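Local coordinates for protein fuculose-1-phosphate aldolase (Glaciozyma antarctica, PDB 4XXF) that is a zinc-binding protein of the class II aldolase and adducin family, with an AraD-like fold, and forms a four-chain assembly, at residues 76-79 against 80-84; 205-208 against 209-213; 218-221 against 222-225; 231-234 against 235-238; 237-240 against 241-244. All coordinates share one frame; numbering follows the deposited sequence.

Contact 1 (76-79 against 80-84); sequences LVNQ and EGTVI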
loop_
_atom_site.group_PDB
_atom_site.type_symbol
_atom_site.label_atom_id
_atom_site.label_comp_id
_atom_site.label_asym_id
_atom_site.label_seq_id
_atom_site.Cartn_x
_atom_site.Cartn_y
_atom_site.Cartn_z
ATOM N N LEU A 76 -7.239 26.948 20.064
ATOM C CA LEU A 76 -6.203 27.923 20.352
ATOM C C LEU A 76 -5.680 27.681 21.758
ATOM O O LEU A 76 -6.461 27.556 22.698
ATOM C CB LEU A 76 -6.760 29.336 20.223
ATOM C CG LEU A 76 -5.799 30.502 20.443
ATOM C CD1 LEU A 76 -4.726 30.548 19.367
ATOM C CD2 LEU A 76 -6.584 31.808 20.473
ATOM N N VAL A 77 -4.360 27.604 21.891
ATOM C CA VAL A 77 -3.696 27.242 23.135
ATOM C C VAL A 77 -2.625 28.289 23.459
ATOM O O VAL A 77 -1.921 28.735 22.548
ATOM C CB VAL A 77 -3.064 25.828 23.019
ATOM C CG1 VAL A 77 -2.349 25.435 24.301
ATOM C CG2 VAL A 77 -4.131 24.797 22.672
ATOM N N ASN A 78 -2.478 28.678 24.723
ATOM C CA ASN A 78 -1.403 29.613 25.032
ATOM C C ASN A 78 -0.109 28.840 25.313
ATOM O O ASN A 78 -0.078 27.608 25.236
ATOM C CB ASN A 78 -1.780 30.571 26.184
ATOM C CG ASN A 78 -1.978 29.875 27.520
ATOM O OD1 ASN A 78 -1.601 28.725 27.703
ATOM N ND2 ASN A 78 -2.571 30.593 28.465
ATOM N N GLN A 79 0.968 29.570 25.575
ATOM C CA GLN A 79 2.291 28.964 25.687
ATOM C C GLN A 79 2.336 27.882 26.759
ATOM O O GLN A 79 3.056 26.894 26.616
ATOM C CB GLN A 79 3.343 30.031 25.987
ATOM C CG GLN A 79 4.772 29.583 25.721
ATOM C CD GLN A 79 5.235 29.888 24.304
ATOM O OE1 GLN A 79 5.049 30.998 23.800
ATOM N NE2 GLN A 79 5.850 28.904 23.657
ATOM N N GLU A 80 1.558 28.064 27.824
ATOM C CA GLU A 80 1.596 27.138 28.951
ATOM C C GLU A 80 0.561 26.012 28.860
ATOM O O GLU A 80 0.419 25.220 29.789
ATOM C CB GLU A 80 1.424 27.898 30.276
ATOM C CG GLU A 80 0.189 28.791 30.384
ATOM C CD GLU A 80 0.479 30.259 30.086
ATOM O OE1 GLU A 80 0.003 31.132 30.856
ATOM O OE2 GLU A 80 1.167 30.542 29.080
ATOM N N GLY A 81 -0.160 25.935 27.748
ATOM C CA GLY A 81 -1.033 24.803 27.507
ATOM C C GLY A 81 -2.513 24.995 27.789
ATOM O O GLY A 81 -3.299 24.076 27.579
ATOM N N THR A 82 -2.898 26.174 28.261
ATOM C CA THR A 82 -4.310 26.458 28.510
ATOM C C THR A 82 -5.067 26.611 27.187
ATOM O O THR A 82 -4.651 27.368 26.316
ATOM C CB THR A 82 -4.487 27.730 29.362
ATOM O OG1 THR A 82 -3.684 27.620 30.539
ATOM C CG2 THR A 82 -5.947 27.907 29.767
ATOM N N VAL A 83 -6.161 25.872 27.028
ATOM C CA VAL A 83 -7.024 26.027 25.866
ATOM C C VAL A 83 -7.835 27.300 26.039
ATOM O O VAL A 83 -8.609 27.422 26.988
ATOM C CB VAL A 83 -7.960 24.813 25.678
ATOM C CG1 VAL A 83 -8.865 25.015 24.477
ATOM C CG2 VAL A 83 -7.153 23.536 25.531
ATOM N N ILE A 84 -7.651 28.258 25.141
ATOM C CA ILE A 84 -8.243 29.581 25.335
ATOM C C ILE A 84 -9.196 29.997 24.220
ATOM O O ILE A 84 -9.777 31.073 24.270
ATOM C CB ILE A 84 -7.154 30.667 25.482
ATOM C CG1 ILE A 84 -6.233 30.685 24.256
ATOM C CG2 ILE A 84 -6.355 30.458 26.766
ATOM C CD1 ILE A 84 -5.349 31.920 24.185
#

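Contact 2 (205-208 against 209-213); sequences QVQL and LADAA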
loop_
_atom_site.group_PDB
_atom_site.type_symbol
_atom_site.label_atom_id
_atom_site.label_comp_id
_atom_site.label_asym_id
_atom_site.label_seq_id
_atom_site.Cartn_x
_atom_site.Cartn_y
_atom_site.Cartn_z
ATOM N N GLN A 205 11.995 5.437 4.944
ATOM C CA GLN A 205 11.507 4.284 4.206
ATOM C C GLN A 205 12.570 3.738 3.264
ATOM O O GLN A 205 12.806 2.525 3.200
ATOM C CB GLN A 205 10.252 4.663 3.423
ATOM C CG GLN A 205 9.605 3.492 2.682
ATOM C CD GLN A 205 8.459 3.937 1.810
ATOM O OE1 GLN A 205 8.183 5.137 1.687
ATOM N NE2 GLN A 205 7.763 2.974 1.211
ATOM N N VAL A 206 13.210 4.646 2.535
ATOM C CA VAL A 206 14.260 4.299 1.589
ATOM C C VAL A 206 15.445 3.639 2.302
ATOM O O VAL A 206 15.962 2.619 1.838
ATOM C CB VAL A 206 14.717 5.555 0.812
ATOM C CG1 VAL A 206 16.045 5.320 0.131
ATOM C CG2 VAL A 206 13.640 5.966 -0.199
ATOM N N GLN A 207 15.869 4.193 3.430
ATOM C CA GLN A 207 17.002 3.615 4.139
ATOM C C GLN A 207 16.669 2.219 4.676
ATOM O O GLN A 207 17.514 1.328 4.615
ATOM C CB GLN A 207 17.478 4.516 5.287
ATOM C CG GLN A 207 18.676 3.890 6.034
ATOM C CD GLN A 207 19.584 4.878 6.731
ATOM O OE1 GLN A 207 19.389 6.101 6.678
ATOM N NE2 GLN A 207 20.586 4.342 7.408
ATOM N N LEU A 208 15.456 2.026 5.198
ATOM C CA LEU A 208 15.054 0.698 5.687
ATOM C C LEU A 208 15.072 -0.329 4.546
ATOM O O LEU A 208 15.525 -1.461 4.720
ATOM C CB LEU A 208 13.669 0.754 6.345
ATOM C CG LEU A 208 13.625 1.536 7.660
ATOM C CD1 LEU A 208 12.195 1.920 8.016
ATOM C CD2 LEU A 208 14.286 0.745 8.790
ATOM N N LEU A 209 14.589 0.071 3.372
ATOM C CA LEU A 209 14.602 -0.800 2.183
ATOM C C LEU A 209 16.021 -1.156 1.753
ATOM O O LEU A 209 16.362 -2.316 1.541
ATOM C CB LEU A 209 13.893 -0.125 1.010
ATOM C CG LEU A 209 12.365 -0.093 1.056
ATOM C CD1 LEU A 209 11.828 0.967 0.104
ATOM C CD2 LEU A 209 11.798 -1.470 0.698
ATOM N N ALA A 210 16.859 -0.136 1.621
ATOM C CA ALA A 210 18.200 -0.324 1.099
ATOM C C ALA A 210 19.097 -1.060 2.094
ATOM O O ALA A 210 19.848 -1.958 1.703
ATOM C CB ALA A 210 18.809 1.028 0.714
ATOM N N ASP A 211 19.023 -0.697 3.372
ATOM C CA ASP A 211 19.887 -1.326 4.366
ATOM C C ASP A 211 19.539 -2.799 4.535
ATOM O O ASP A 211 20.421 -3.615 4.811
ATOM C CB ASP A 211 19.796 -0.609 5.717
ATOM C CG ASP A 211 20.599 0.691 5.773
ATOM O OD1 ASP A 211 21.176 1.133 4.755
ATOM O OD2 ASP A 211 20.637 1.295 6.867
ATOM N N ALA A 212 18.263 -3.153 4.377
ATOM C CA ALA A 212 17.894 -4.568 4.459
ATOM C C ALA A 212 18.461 -5.349 3.279
ATOM O O ALA A 212 18.773 -6.523 3.411
ATOM C CB ALA A 212 16.382 -4.734 4.513
ATOM N N ALA A 213 18.578 -4.692 2.127
ATOM C CA ALA A 213 18.977 -5.363 0.889
ATOM C C ALA A 213 20.482 -5.424 0.660
ATOM O O ALA A 213 20.970 -6.337 -0.014
ATOM C CB ALA A 213 18.305 -4.681 -0.298
#

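Contact 3 (218-221 against 222-225); sequences PIDE and PQAA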
loop_
_atom_site.group_PDB
_atom_site.type_symbol
_atom_site.label_atom_id
_atom_site.label_comp_id
_atom_site.label_asym_id
_atom_site.label_seq_id
_atom_site.Cartn_x
_atom_site.Cartn_y
_atom_site.Cartn_z
ATOM N N PRO A 218 27.178 6.284 0.250
ATOM C CA PRO A 218 26.818 7.669 0.563
ATOM C C PRO A 218 27.141 8.600 -0.600
ATOM O O PRO A 218 28.106 8.364 -1.320
ATOM C CB PRO A 218 27.682 7.992 1.789
ATOM C CG PRO A 218 28.836 7.042 1.698
ATOM C CD PRO A 218 28.274 5.784 1.096
ATOM N N ILE A 219 26.336 9.635 -0.785
ATOM C CA ILE A 219 26.687 10.701 -1.714
ATOM C C ILE A 219 27.947 11.388 -1.206
ATOM O O ILE A 219 28.093 11.602 -0.006
ATOM C CB ILE A 219 25.537 11.704 -1.849
ATOM C CG1 ILE A 219 24.374 11.025 -2.558
ATOM C CG2 ILE A 219 25.976 12.951 -2.613
ATOM C CD1 ILE A 219 23.090 11.823 -2.540
ATOM N N ASP A 220 28.877 11.693 -2.109
ATOM C CA ASP A 220 30.092 12.414 -1.738
ATOM C C ASP A 220 29.695 13.758 -1.130
ATOM O O ASP A 220 28.776 14.407 -1.617
ATOM C CB ASP A 220 30.996 12.599 -2.960
ATOM C CG ASP A 220 32.416 12.978 -2.591
ATOM O OD1 ASP A 220 32.841 12.686 -1.451
ATOM O OD2 ASP A 220 33.111 13.568 -3.446
ATOM N N GLU A 221 30.358 14.165 -0.053
ATOM C CA GLU A 221 29.904 15.344 0.685
ATOM C C GLU A 221 29.840 16.644 -0.141
ATOM O O GLU A 221 28.899 17.410 0.033
ATOM C CB GLU A 221 30.763 15.561 1.935
ATOM C CG GLU A 221 30.456 14.581 3.065
ATOM C CD GLU A 221 30.099 15.276 4.369
ATOM O OE1 GLU A 221 30.189 16.525 4.431
ATOM O OE2 GLU A 221 29.725 14.572 5.333
ATOM N N PRO A 222 30.802 16.892 -1.052
ATOM C CA PRO A 222 30.643 18.117 -1.852
ATOM C C PRO A 222 29.349 18.117 -2.672
ATOM O O PRO A 222 28.678 19.150 -2.776
ATOM C CB PRO A 222 31.869 18.097 -2.764
ATOM C CG PRO A 222 32.887 17.330 -1.987
ATOM C CD PRO A 222 32.101 16.246 -1.314
ATOM N N GLN A 223 28.985 16.969 -3.239
ATOM C CA GLN A 223 27.751 16.860 -3.996
ATOM C C GLN A 223 26.530 17.048 -3.090
ATOM O O GLN A 223 25.546 17.679 -3.483
ATOM C CB GLN A 223 27.700 15.509 -4.719
ATOM C CG GLN A 223 28.632 15.405 -5.933
ATOM C CD GLN A 223 30.111 15.547 -5.584
ATOM O OE1 GLN A 223 30.528 15.272 -4.459
ATOM N NE2 GLN A 223 30.905 15.994 -6.550
ATOM N N ALA A 224 26.596 16.502 -1.874
ATOM C CA ALA A 224 25.486 16.653 -0.930
ATOM C C ALA A 224 25.288 18.121 -0.553
ATOM O O ALA A 224 24.158 18.604 -0.488
ATOM C CB ALA A 224 25.713 15.805 0.321
ATOM N N ALA A 225 26.390 18.829 -0.304
ATOM C CA ALA A 225 26.346 20.252 0.028
ATOM C C ALA A 225 25.761 21.060 -1.124
ATOM O O ALA A 225 24.973 21.974 -0.918
ATOM C CB ALA A 225 27.751 20.759 0.378
#

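Contact 4 (231-234 against 235-238); sequences LGHE and QAGY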
loop_
_atom_site.group_PDB
_atom_site.type_symbol
_atom_site.label_atom_id
_atom_site.label_comp_id
_atom_site.label_asym_id
_atom_site.label_seq_id
_atom_site.Cartn_x
_atom_site.Cartn_y
_atom_site.Cartn_z
ATOM N N LEU A 231 17.787 22.321 -2.347
ATOM C CA LEU A 231 16.618 21.633 -1.787
ATOM C C LEU A 231 16.332 21.921 -0.328
ATOM O O LEU A 231 15.245 21.611 0.159
ATOM C CB LEU A 231 16.774 20.110 -1.917
ATOM C CG LEU A 231 16.946 19.516 -3.308
ATOM C CD1 LEU A 231 16.924 18.005 -3.197
ATOM C CD2 LEU A 231 15.862 20.001 -4.259
ATOM N N GLY A 232 17.309 22.472 0.381
ATOM C CA GLY A 232 17.266 22.474 1.830
ATOM C C GLY A 232 16.810 23.746 2.506
ATOM O O GLY A 232 16.630 23.751 3.721
ATOM N N HIS A 233 16.615 24.820 1.751
ATOM C CA HIS A 233 16.241 26.101 2.346
ATOM C C HIS A 233 14.723 26.245 2.388
ATOM O O HIS A 233 13.993 25.468 1.776
ATOM C CB HIS A 233 16.900 27.277 1.599
ATOM C CG HIS A 233 16.564 27.357 0.140
ATOM N ND1 HIS A 233 15.377 27.882 -0.326
ATOM C CD2 HIS A 233 17.281 27.021 -0.958
ATOM C CE1 HIS A 233 15.367 27.841 -1.646
ATOM N NE2 HIS A 233 16.512 27.324 -2.055
ATOM N N GLU A 234 14.251 27.244 3.126
ATOM C CA GLU A 234 12.832 27.334 3.451
ATOM C C GLU A 234 11.931 27.625 2.259
ATOM O O GLU A 234 10.834 27.082 2.183
ATOM C CB GLU A 234 12.627 28.370 4.557
ATOM C CG GLU A 234 13.116 27.875 5.924
ATOM C CD GLU A 234 12.308 26.683 6.407
ATOM O OE1 GLU A 234 11.116 26.880 6.718
ATOM O OE2 GLU A 234 12.852 25.552 6.461
ATOM N N GLN A 235 12.386 28.443 1.313
ATOM C CA GLN A 235 11.606 28.658 0.094
ATOM C C GLN A 235 11.494 27.375 -0.728
ATOM O O GLN A 235 10.440 27.084 -1.296
ATOM C CB GLN A 235 12.209 29.772 -0.758
ATOM C CG GLN A 235 11.938 31.161 -0.226
ATOM C CD GLN A 235 12.573 32.228 -1.086
ATOM O OE1 GLN A 235 13.645 32.741 -0.767
ATOM N NE2 GLN A 235 11.919 32.562 -2.194
ATOM N N ALA A 236 12.578 26.608 -0.806
ATOM C CA ALA A 236 12.519 25.316 -1.488
ATOM C C ALA A 236 11.549 24.365 -0.797
ATOM O O ALA A 236 10.829 23.620 -1.460
ATOM C CB ALA A 236 13.901 24.682 -1.570
ATOM N N GLY A 237 11.519 24.403 0.531
ATOM C CA GLY A 237 10.568 23.596 1.277
ATOM C C GLY A 237 9.136 23.952 0.951
ATOM O O GLY A 237 8.301 23.076 0.724
ATOM N N TYR A 238 8.860 25.255 0.911
ATOM C CA TYR A 238 7.535 25.736 0.555
ATOM C C TYR A 238 7.111 25.161 -0.802
ATOM O O TYR A 238 6.013 24.624 -0.967
ATOM C CB TYR A 238 7.511 27.277 0.527
ATOM C CG TYR A 238 6.109 27.834 0.514
ATOM C CD1 TYR A 238 5.398 27.976 -0.672
ATOM C CD2 TYR A 238 5.479 28.157 1.700
ATOM C CE1 TYR A 238 4.095 28.451 -0.670
ATOM C CE2 TYR A 238 4.187 28.626 1.714
ATOM C CZ TYR A 238 3.499 28.766 0.535
ATOM O OH TYR A 238 2.201 29.227 0.591
HETATM O O HOH W 1 14.677 30.242 1.592
#

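Contact 5 (237-240 against 241-244); sequences GYFQ and ASPY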
loop_
_atom_site.group_PDB
_atom_site.type_symbol
_atom_site.label_atom_id
_atom_site.label_comp_id
_atom_site.label_asym_id
_atom_site.label_seq_id
_atom_site.Cartn_x
_atom_site.Cartn_y
_atom_site.Cartn_z
ATOM N N GLY A 237 11.519 24.403 0.531
ATOM C CA GLY A 237 10.568 23.596 1.277
ATOM C C GLY A 237 9.136 23.952 0.951
ATOM O O GLY A 237 8.301 23.076 0.724
ATOM N N TYR A 238 8.860 25.255 0.911
ATOM C CA TYR A 238 7.535 25.736 0.555
ATOM C C TYR A 238 7.111 25.161 -0.802
ATOM O O TYR A 238 6.013 24.624 -0.967
ATOM C CB TYR A 238 7.511 27.277 0.527
ATOM C CG TYR A 238 6.109 27.834 0.514
ATOM C CD1 TYR A 238 5.398 27.976 -0.672
ATOM C CD2 TYR A 238 5.479 28.157 1.700
ATOM C CE1 TYR A 238 4.095 28.451 -0.670
ATOM C CE2 TYR A 238 4.187 28.626 1.714
ATOM C CZ TYR A 238 3.499 28.766 0.535
ATOM O OH TYR A 238 2.201 29.227 0.591
ATOM N N PHE A 239 7.999 25.263 -1.779
ATOM C CA PHE A 239 7.681 24.804 -3.127
ATOM C C PHE A 239 7.544 23.275 -3.192
ATOM O O PHE A 239 6.645 22.738 -3.857
ATOM C CB PHE A 239 8.758 25.296 -4.099
ATOM C CG PHE A 239 8.389 25.153 -5.546
ATOM C CD1 PHE A 239 7.339 25.881 -6.082
ATOM C CD2 PHE A 239 9.116 24.325 -6.383
ATOM C CE1 PHE A 239 7.004 25.760 -7.424
ATOM C CE2 PHE A 239 8.785 24.203 -7.726
ATOM C CZ PHE A 239 7.731 24.929 -8.240
ATOM N N GLN A 240 8.418 22.565 -2.491
ATOM C CA GLN A 240 8.386 21.105 -2.520
ATOM C C GLN A 240 7.099 20.534 -1.894
ATOM O O GLN A 240 6.651 19.455 -2.289
ATOM C CB GLN A 240 9.637 20.540 -1.834
ATOM C CG GLN A 240 10.893 20.623 -2.707
ATOM C CD GLN A 240 12.189 20.370 -1.944
ATOM O OE1 GLN A 240 12.555 21.123 -1.036
ATOM N NE2 GLN A 240 12.893 19.313 -2.317
ATOM N N ALA A 241 6.486 21.265 -0.964
ATOM C CA ALA A 241 5.213 20.846 -0.376
ATOM C C ALA A 241 4.029 21.135 -1.289
ATOM O O ALA A 241 2.968 20.536 -1.114
ATOM C CB ALA A 241 4.985 21.542 0.966
ATOM N N SER A 242 4.180 22.058 -2.240
ATOM C CA SER A 242 3.004 22.602 -2.926
ATOM C C SER A 242 2.105 21.571 -3.643
ATOM O O SER A 242 0.890 21.694 -3.545
ATOM C CB SER A 242 3.425 23.731 -3.885
ATOM O OG SER A 242 4.266 23.300 -4.935
ATOM N N PRO A 243 2.665 20.540 -4.309
ATOM C CA PRO A 243 1.729 19.604 -4.955
ATOM C C PRO A 243 0.852 18.843 -3.951
ATOM O O PRO A 243 -0.289 18.510 -4.278
ATOM C CB PRO A 243 2.648 18.644 -5.729
ATOM C CG PRO A 243 4.016 18.859 -5.187
ATOM C CD PRO A 243 4.071 20.253 -4.654
ATOM N N TYR A 244 1.344 18.610 -2.737
ATOM C CA TYR A 244 0.548 17.884 -1.747
ATOM C C TYR A 244 -0.645 18.729 -1.309
ATOM O O TYR A 244 -1.749 18.206 -1.108
ATOM C CB TYR A 244 1.408 17.478 -0.538
ATOM C CG TYR A 244 2.558 16.574 -0.919
ATOM C CD1 TYR A 244 2.399 15.192 -0.993
ATOM C CD2 TYR A 244 3.807 17.107 -1.224
ATOM C CE1 TYR A 244 3.465 14.366 -1.372
ATOM C CE2 TYR A 244 4.853 16.307 -1.593
ATOM C CZ TYR A 244 4.692 14.944 -1.670
ATOM O OH TYR A 244 5.755 14.161 -2.039
#

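Contact 1 (76-79 against 80-84)
Asn-78 and Gly-81 close a tight reversal between strand 75-78 and the short strand 83-84. Gly-81 N gives a hydrogen bond of 3.0 Å to Asn-78 O, meeting it from above the carbonyl plane. The Asn-78 amide folds back over the turn, CG lying between its own N and carbonyl carbon (chi1 65°). Asn-78 OD1 there takes the N-H of Thr-82 at 2.9 Å. A weak second bond, bent to 125°, runs from Glu-80 N to Asn-78 OD1 at 3.2 Å. Packing is also close on the sheet face that carries Val-77 and Val-83, where, in the conformer given, Val-77 CG1 lies 3.5 Å from Gly-81 CA and C; Val-77 continues onto Phe-99 of helix 96-108. The far side of the turn is looser. The exposed Glu-80 bends so that its carboxylate stacks against the Asn-78 amide, planes 27° apart, with CD 3.5 Å from Asn-78 ND2 and no bond between them. Further along the ladder, Ile-84 N binds Leu-76 O, and Ile-84 CG1 leans on Leu-76 CG at 3.8 Å; both side chains also touch His-56 on strand 56-59. Val-77 and Val-83 form an antiparallel non-hydrogen-bonded pair. A type I turn from Asn-78 to Gly-81, whose last residue is a glycine with positive phi, together with the bond from Asn-78 N to Thr-82 O, is characteristic of a beta hairpin with a G1 beta bulge.

Contact 2 (205-208 against 209-213)
The last turns of helix 190-213 carry an i to i+4 side-chain bridge between Gln-207 and Asp-211. Gln-207 NE2 donates to Asp-211 OD2 at 3.1 Å in a nearly straight bond (162°), using an N-H that points to the acceptor within the amide plane and reaches the syn side of OD2 from somewhat out of the carboxylate plane. Amide and carboxylate are turned 76° against each other, so they do not stack. Gln-207 runs extended from a CG anti to its N, whereas Asp-211 turns CG beside its own N (chi1 -78°), bringing the carboxylate across the Gln-207 chain; OD2 also lies 3.4 Å from Gln-207 CG. The backbone under the bridge is regular helix: Asp-211 N binds Gln-207 O at 2.8 Å, and Ala-210 N binds Val-206 O. On another side, Leu-209 lays CG over Gln-205 O at 3.4 Å and sends CD1 back toward Gln-205 CG, 4.2 Å away, before packing on Tyr-122 of a second subunit. Ala-212 meets Ala-212 of both a second and a third subunit, which places this helix end at a meeting point of chains. Because Gln-207 OE1 accepts from Ala-134 N, the amide is held at both ends and its rotation is fixed; its N-H would also offset some of the cost of a carboxylate near the negative end of a helix.

Contact 3 (218-221 against 222-225)
Ile-219 and Ala-224 meet across the start of helix 221-231, and their contact is apolar. Ile-219 CG2, the branch anti to the backbone N, comes within 4.1 Å of Ala-224 CB and 3.7 Å of Ala-224 N, reaching over the first turn from the loop. Since Asp-220 is the N-cap, this joins the residue before the cap to the fourth residue of the helix, the pairing known as a hydrophobic staple. Pro-222 adds a second carbon contact: its CD sits 3.5 Å from Asp-220 CG, with the ring crossing beside the carboxylate.

Hydrogen bonds of the backbone come next. Asp-220 O accepts from Ala-224 N at 3.0 Å, with the donor in the carbonyl plane, and Glu-221 O accepts from Ala-225 N at 2.9 Å in a nearly straight bond (166°). Pro-222 has no N-H to give, which costs nothing in a first turn, where amides have no preceding carbonyl of the helix to bind.

Polar side chains contribute less. Asp-220 CG is anti to its N (chi1 -164°), and OD1 accepts a weak, bent bond from the neighbouring Glu-221 N. Although exposed, Glu-221 is tied by OE1 to Tyr-144 OH.

The loop follows helix 190-213 and runs beside another piece of chain, Ile-219 pairing through its backbone with Ile-135. Ile-219 and Ala-224 both touch Cys-141, and Ile-219 also packs on Asn-180 of a neighbouring subunit, so this surface junction links helix 190-213 to helix 221-231 near a subunit boundary.

Contact 4 (231-234 against 235-238)
In the conformer given, His-233 lies over Ala-236 at the start of helix 234-256. From CB, the torsion sets CG between the backbone N and the carbonyl carbon (chi1 58°), folding the ring back over the first turn. CG is 4.1 Å from Ala-236 CB, and CD2 4.2 Å from the same methyl. ND1 shares a hydrogen bond of 3.1 Å with a water, which accepts from Gln-235 N at 2.9 Å, and Gln-235 CB meets the ring edge in plane. CE1 makes the shortest ring contact with Ala-236 CB, 3.5 Å, and NE2 follows at 3.7 Å. The methyl thus sits over one face, offset toward the rim, as a CH-pi contact 19° off the normal. This is a helix N-terminus with His-233 in the N-cap position: its O takes the N-H of Gly-237 at 3.0 Å, in the carbonyl plane, and Glu-234 O takes that of Tyr-238. The bent Glu-234 side chain reaches the start of helix 190-213 and residues before it, OE1 held by Ser-192 OG and Thr-188 N and OE2 by Trp-196 NE1. Three donors fix that carboxylate, probably in its charged form. Tyr-238 packs on Pro-9, Pro-10 and Thr-189.

Contact 5 (237-240 against 241-244)
The helical backbone tightens between Phe-239 and Ser-242, where Ser-242 N binds Phe-239 O at 3.0 Å, an i to i-3 bond, after Ala-241 N has shared its hydrogen between Gly-237 O at 3.1 Å and, weakly, Tyr-238 O. With Ser-242 OG between the backbone N and the carbonyl carbon (chi1 64°), the hydroxyl donates to Phe-239 O at 2.7 Å, in the carbonyl plane on a lone pair, whereas the Ser-242 amide meets that oxygen from 66° above the plane. Two donors therefore grip one acceptor. This is a proline kink within helix 234-256: Pro-243 has no N-H, its CD lies 3.7 Å from Phe-239 O and 3.6 Å from Gln-240 O, and Tyr-244 N bonds to Ala-241 O, three residues back, not to the carbonyl four back. Tyr-244 turns back beside the break, its CE2 edge 3.7 Å from Gln-240 O, near the ring plane. Phe-239 and Tyr-244 continue into a second subunit, Phe-239 edge-to-face with Phe-62 and Tyr-244 OH bonded to Thr-41 N of that chain. Within its own chain, Tyr-244 packs on Ile-32 and Glu-36 of helix 15-36, while Gln-240 touches Trp-196 and Met-199 on helix 190-213.

Overall arrangement
The five contacts come in order along the chain, the last two overlapping. Contact 1 is a hairpin at an outermost strand of the mixed sheet; the other four lie on the last three helices, across the chain's centre, about 29 to 43 Å away between centres. Contacts 2 and 3 end helix 190-213 and begin helix 221-231, their centres about 19 Å apart. Contact 4, at the start of the last helix, has its centre about 18 Å from that of contact 3. Contacts 4 and 5 share Gly-237 and Tyr-238, with centres about 9 Å apart. Contacts 2 and 5 touch the same second subunit and contact 3 also meets a neighbouring chain, so parts of these helices lie at subunit boundaries, whereas contacts 1 and 4 touch no other chain.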